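PDB 3KFW: PaaX domain-containing protein, C-domain protein from Mycobacterium tuberculosis, which is of uncharacterised function but probably acts as a DNA-binding transcriptional repressor of the PaaX type. Local coordinates for the interface of chains A and B. Residues are numbered along the deposited sequence; one frame, centred on the assembly and turned at random. Chains: chain A/B, Uncharacterized protein.

Contact 1: the interface of chains A and B. Residues chain A 144-147; chain B 144-147.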
ATOM      1  N   LEU A 144       7.248  -9.219  13.955  1.00 28.30           N
ATOM      2  CA  LEU A 144       6.353 -10.180  14.585  1.00 27.02           C
ATOM      3  C   LEU A 144       6.816 -11.580  14.247  1.00 26.28           C
ATOM      4  O   LEU A 144       7.603 -11.782  13.345  1.00 26.18           O
ATOM      5  CB  LEU A 144       4.916  -9.981  14.089  1.00 27.43           C
ATOM      6  CG  LEU A 144       4.184  -8.646  14.274  1.00 27.45           C
ATOM      7  CD1 LEU A 144       2.901  -8.699  13.551  1.00 28.07           C
ATOM      8  CD2 LEU A 144       3.872  -8.504  15.702  1.00 27.50           C
ATOM      9  N   THR A 145       6.315 -12.554  14.982  1.00 26.61           N
ATOM     10  CA  THR A 145       6.468 -13.965  14.632  1.00 26.37           C
ATOM     11  C   THR A 145       5.074 -14.410  14.197  1.00 26.41           C
ATOM     12  O   THR A 145       4.078 -13.969  14.759  1.00 26.43           O
ATOM     13  CB  THR A 145       7.032 -14.781  15.854  1.00 26.40           C
ATOM     14  OG1 THR A 145       8.259 -14.182  16.298  1.00 24.33           O
ATOM     15  CG2 THR A 145       7.309 -16.253  15.500  1.00 26.86           C
ATOM     16  N   ALA A 146       4.981 -15.243  13.175  1.00 27.07           N
ATOM     17  CA  ALA A 146       3.658 -15.734  12.783  1.00 28.63           C
ATOM     18  C   ALA A 146       3.638 -17.173  12.358  1.00 29.13           C
ATOM     19  O   ALA A 146       4.684 -17.753  12.026  1.00 29.50           O
ATOM     20  CB  ALA A 146       3.052 -14.874  11.660  1.00 28.09           C
ATOM     21  N   ARG A 147       2.440 -17.733  12.317  1.00 29.79           N
ATOM     22  CA  ARG A 147       2.271 -19.016  11.659  1.00 31.71           C
ATOM     23  C   ARG A 147       1.088 -19.151  10.689  1.00 32.15           C
ATOM     24  O   ARG A 147       0.010 -18.581  10.896  1.00 31.21           O
ATOM     25  CB  ARG A 147       2.321 -20.189  12.676  1.00 31.89           C
ATOM     26  CG  ARG A 147       1.831 -19.843  14.075  1.00 33.45           C
ATOM     27  CD  ARG A 147       1.744 -21.116  14.959  1.00 35.76           C
ATOM     28  NE  ARG A 147       3.085 -21.524  15.313  1.00 36.00           N
ATOM     29  CZ  ARG A 147       3.589 -22.738  15.156  1.00 34.79           C
ATOM     30  NH1 ARG A 147       4.838 -22.944  15.497  1.00 33.14           N
ATOM     31  NH2 ARG A 147       2.862 -23.735  14.688  1.00 35.29           N
TER
ATOM     32  N   LEU B 144      -3.468 -15.395   9.122  1.00 28.30           N
ATOM     33  CA  LEU B 144      -2.344 -15.921   9.887  1.00 27.02           C
ATOM     34  C   LEU B 144      -2.621 -15.734  11.362  1.00 26.28           C
ATOM     35  O   LEU B 144      -3.493 -14.982  11.749  1.00 26.18           O
ATOM     36  CB  LEU B 144      -1.050 -15.189   9.511  1.00 27.43           C
ATOM     37  CG  LEU B 144      -0.525 -15.185   8.070  1.00 27.45           C
ATOM     38  CD1 LEU B 144       0.626 -14.269   7.983  1.00 28.07           C
ATOM     39  CD2 LEU B 144      -0.027 -16.535   7.774  1.00 27.50           C
ATOM     40  N   THR B 145      -1.865 -16.427  12.191  1.00 26.61           N
ATOM     41  CA  THR B 145      -1.839 -16.179  13.631  1.00 26.37           C
ATOM     42  C   THR B 145      -0.474 -15.548  13.892  1.00 26.41           C
ATOM     43  O   THR B 145       0.512 -15.919  13.263  1.00 26.43           O
ATOM     44  CB  THR B 145      -2.072 -17.516  14.428  1.00 26.40           C
ATOM     45  OG1 THR B 145      -3.298 -18.121  13.989  1.00 24.33           O
ATOM     46  CG2 THR B 145      -2.158 -17.288  15.947  1.00 26.86           C
ATOM     47  N   ALA B 146      -0.403 -14.569  14.776  1.00 27.07           N
ATOM     48  CA  ALA B 146       0.907 -13.994  15.089  1.00 28.63           C
ATOM     49  C   ALA B 146       1.094 -13.645  16.537  1.00 29.13           C
ATOM     50  O   ALA B 146       0.118 -13.517  17.292  1.00 29.50           O
ATOM     51  CB  ALA B 146       1.189 -12.745  14.235  1.00 28.09           C
ATOM     52  N   ARG B 147       2.347 -13.440  16.910  1.00 29.79           N
ATOM     53  CA  ARG B 147       2.620 -12.830  18.199  1.00 31.71           C
ATOM     54  C   ARG B 147       3.649 -11.690  18.227  1.00 32.15           C
ATOM     55  O   ARG B 147       4.639 -11.691  17.487  1.00 31.21           O
ATOM     56  CB  ARG B 147       2.914 -13.900  19.286  1.00 31.89           C
ATOM     57  CG  ARG B 147       3.548 -15.183  18.765  1.00 33.45           C
ATOM     58  CD  ARG B 147       3.972 -16.105  19.939  1.00 35.76           C
ATOM     59  NE  ARG B 147       2.784 -16.691  20.516  1.00 36.00           N
ATOM     60  CZ  ARG B 147       2.464 -16.680  21.802  1.00 34.79           C
ATOM     61  NH1 ARG B 147       1.331 -17.228  22.167  1.00 33.14           N
ATOM     62  NH2 ARG B 147       3.264 -16.152  22.710  1.00 35.29           N
TER

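Contact 2: the interface of chains A and B. Residues chain A 148, 150, 153-154, 157; chain B 142-144.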
ATOM      1  N   ASP A 148       1.321 -19.929   9.636  1.00 32.90           N
ATOM      2  CA  ASP A 148       0.328 -20.189   8.615  1.00 34.15           C
ATOM      3  C   ASP A 148      -0.168 -21.633   8.628  1.00 33.22           C
ATOM      4  O   ASP A 148       0.568 -22.530   8.979  1.00 33.75           O
ATOM      5  CB  ASP A 148       0.908 -19.862   7.235  1.00 34.80           C
ATOM      6  CG  ASP A 148      -0.173 -19.509   6.235  1.00 37.92           C
ATOM      7  OD1 ASP A 148      -0.264 -18.328   5.821  1.00 41.96           O
ATOM      8  OD2 ASP A 148      -0.956 -20.416   5.883  1.00 42.84           O
ATOM      9  N   ALA A 150      -1.141 -23.398   5.871  1.00 31.86           N
ATOM     10  CA  ALA A 150      -0.637 -24.000   4.637  1.00 30.61           C
ATOM     11  C   ALA A 150       0.712 -23.324   4.366  1.00 29.61           C
ATOM     12  O   ALA A 150       0.825 -22.490   3.478  1.00 28.71           O
ATOM     13  CB  ALA A 150      -1.598 -23.726   3.475  1.00 30.44           C
ATOM     14  N   ASP A 153       2.189 -23.581   0.951  1.00 28.01           N
ATOM     15  CA  ASP A 153       1.469 -22.776   0.030  1.00 27.82           C
ATOM     16  C   ASP A 153       1.948 -21.343   0.163  1.00 26.81           C
ATOM     17  O   ASP A 153       2.294 -20.724  -0.842  1.00 26.35           O
ATOM     18  CB  ASP A 153      -0.044 -22.869   0.226  1.00 28.22           C
ATOM     19  CG  ASP A 153      -0.764 -22.099  -0.829  1.00 32.08           C
ATOM     20  OD1 ASP A 153      -0.361 -22.263  -1.998  1.00 36.37           O
ATOM     21  OD2 ASP A 153      -1.665 -21.291  -0.527  1.00 38.25           O
ATOM     22  N   LEU A 154       1.963 -20.816   1.394  1.00 25.83           N
ATOM     23  CA  LEU A 154       2.595 -19.513   1.655  1.00 25.38           C
ATOM     24  C   LEU A 154       3.989 -19.395   0.959  1.00 24.52           C
ATOM     25  O   LEU A 154       4.194 -18.533   0.083  1.00 23.84           O
ATOM     26  CB  LEU A 154       2.706 -19.291   3.162  1.00 26.34           C
ATOM     27  CG  LEU A 154       3.261 -17.928   3.568  1.00 28.16           C
ATOM     28  CD1 LEU A 154       2.428 -16.951   2.827  1.00 30.99           C
ATOM     29  CD2 LEU A 154       3.088 -17.729   5.050  1.00 29.14           C
ATOM     30  N   GLN A 157       3.906 -18.707  -2.513  1.00 23.95           N
ATOM     31  CA  GLN A 157       3.269 -17.396  -2.775  1.00 25.86           C
ATOM     32  C   GLN A 157       4.296 -16.225  -2.582  1.00 25.66           C
ATOM     33  O   GLN A 157       4.311 -15.281  -3.347  1.00 25.11           O
ATOM     34  CB  GLN A 157       2.049 -17.277  -1.839  1.00 26.62           C
ATOM     35  CG  GLN A 157       0.794 -16.626  -2.342  1.00 30.66           C
ATOM     36  CD  GLN A 157       0.229 -17.244  -3.641  1.00 33.94           C
ATOM     37  OE1 GLN A 157       0.032 -18.461  -3.754  1.00 26.97           O
ATOM     38  NE2 GLN A 157      -0.014 -16.376  -4.634  1.00 33.21           N
TER
ATOM     39  N   ARG B 142      -5.334 -13.230   3.487  1.00 32.40           N
ATOM     40  CA  ARG B 142      -4.641 -14.425   3.997  1.00 30.49           C
ATOM     41  C   ARG B 142      -4.685 -14.373   5.517  1.00 30.09           C
ATOM     42  O   ARG B 142      -4.409 -13.334   6.100  1.00 29.27           O
ATOM     43  CB  ARG B 142      -3.221 -14.529   3.457  1.00 29.77           C
ATOM     44  CG  ARG B 142      -2.521 -15.784   3.888  1.00 27.05           C
ATOM     45  CD  ARG B 142      -1.800 -16.438   2.772  1.00 22.25           C
ATOM     46  NE  ARG B 142      -1.397 -17.789   3.164  1.00 19.89           N
ATOM     47  CZ  ARG B 142      -1.155 -18.767   2.301  1.00 17.08           C
ATOM     48  NH1 ARG B 142      -1.267 -18.538   0.998  1.00 16.27           N
ATOM     49  NH2 ARG B 142      -0.797 -19.965   2.730  1.00 15.22           N
HETATM   50  N   MSE B 143      -5.095 -15.474   6.143  1.00 30.29           N
HETATM   51  CA  MSE B 143      -5.321 -15.517   7.571  1.00 31.03           C
HETATM   52  C   MSE B 143      -4.062 -16.111   8.176  1.00 29.49           C
HETATM   53  O   MSE B 143      -3.622 -17.181   7.780  1.00 29.30           O
HETATM   54  CB  MSE B 143      -6.559 -16.375   7.895  1.00 32.83           C
HETATM   55  CG  MSE B 143      -7.290 -16.097   9.258  1.00 40.32           C
HETATM   56 SE   MSE B 143      -6.515 -16.775  10.997  1.00 63.11          SE
HETATM   57  CE  MSE B 143      -6.362 -18.715  10.643  1.00 55.01           C
ATOM     58  N   LEU B 144      -3.468 -15.395   9.122  1.00 28.30           N
ATOM     59  CA  LEU B 144      -2.344 -15.921   9.887  1.00 27.02           C
ATOM     60  C   LEU B 144      -2.621 -15.734  11.362  1.00 26.28           C
ATOM     61  O   LEU B 144      -3.493 -14.982  11.749  1.00 26.18           O
ATOM     62  CB  LEU B 144      -1.050 -15.189   9.511  1.00 27.43           C
ATOM     63  CG  LEU B 144      -0.525 -15.185   8.070  1.00 27.45           C
ATOM     64  CD1 LEU B 144       0.626 -14.269   7.983  1.00 28.07           C
ATOM     65  CD2 LEU B 144      -0.027 -16.535   7.774  1.00 27.50           C
TER

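Contact 1: the interface of chains A and B
A:Thr145 and B:Arg147 face each other through their backbones, as do A:Arg147 and B:Thr145, where strand 141-147 of each copy runs antiparallel to its twin. It is a compact example of a sheet continued from one subunit into the next, with backbone amides rather than charged side chains doing most of the work. Each of these pairs exchanges two hydrogen bonds. N of B:Arg147 donates to O of A:Thr145 at 2.8 Å, tilted somewhat from the carbonyl plane, while N of A:Thr145 reaches O of B:Arg147 at 3.1 Å with the donor in that plane and an almost straight approach, 175° at the hydrogen; the two-fold gives the twin of each. Four bonds thus flank a central pair that has none, A:Ala146 and B:Ala146, where the two-fold axis passes.

On the face of the strands carried by these alanines the packing is close. The methyl carbon CB of A:Ala146 lies 3.8 Å from CB of B:Ala146, small enough groups to meet across the axis without pushing the backbones apart. Beside them, A:Leu144 turns its CG next to its own backbone N (chi1 -59°), which carries the CD2 methyl to 3.7 Å from the carbonyl O of B:Arg147. B:Leu144 does the same to A:Arg147, so a leucine branch flanks each outer carbonyl.

The opposite face is looser. A:Arg147 and B:Thr145 point their side chains that way, as do their twins, but CG of A:Arg147 stays 4.6 Å from CB of B:Thr145. The guanidinium groups project outward from this face, roughly along the axis, with CZ of A:Arg147 9.1 Å from CZ of B:Arg147. These residues still hide more surface than the alanines, though their side chains do not interlock. For the protein, the strand pair joins the sheets of two copies edge to edge and probably helps to form a dimer, although the deposited assembly alone does not prove that this pairing occurs in the cell.

Contact 2: the interface of chains A and B
The first turn of helix 151-158 of chain A, together with the loop leading into it, forms an acidic niche that receives B:Arg142 from the start of strand 141-147. The principle illustrated is the two-sided capture of a guanidinium group, with a different carboxylate at each side. An extended start, with CG of B:Arg142 anti to the backbone N (chi1 -176°), sends the side chain out towards chain A, and a bend at chi2 brings its guanidinium between the carboxylate of A:Asp148 and the start of the helix. There the side chain meets that of A:Asp148 at about a right angle. The grip is side-on: NE of B:Arg142 makes a salt bridge to OD1 of A:Asp148 at 2.9 Å, on the syn side of that oxygen, while NH2 donates a hydrogen bond to OD2 of A:Asp148 at 3.2 Å from above the carboxylate plane. With the two flat groups turned 56° against each other, this fork is twisted rather than coplanar.

On the other side NH1 forms a longer salt bridge to OD2 of A:Asp153, again at 3.2 Å and from above the carboxylate, whose plane is 33° from that of the guanidinium. CD1 of A:Leu154 covers one face of the guanidinium near its rim, 3.9 Å above the plane. The two carboxylates probably balance the guanidinium charge. A second-shell bond steadies A:Asp148 itself: the backbone N of A:Ala150 donates at 3.0 Å to the anti lone pair of OD2, the same oxygen that accepts from NH2 of B:Arg142.

The C-alpha centres of contact 1 and contact 2 lie about 11 Å apart, and the two share B:Leu144. Strand 141-147 of chain B takes part in both, its later residues in contact 1 and its beginning in contact 2; because the strands are antiparallel, that beginning falls where the chain A strand gives way to the loop before helix 151-158. The two-fold axis repeats contact 2 with the chains exchanged, so the paired strands are flanked by a charged clasp at either end. Together they may fix the register of the strands within the four-copy deposited assembly.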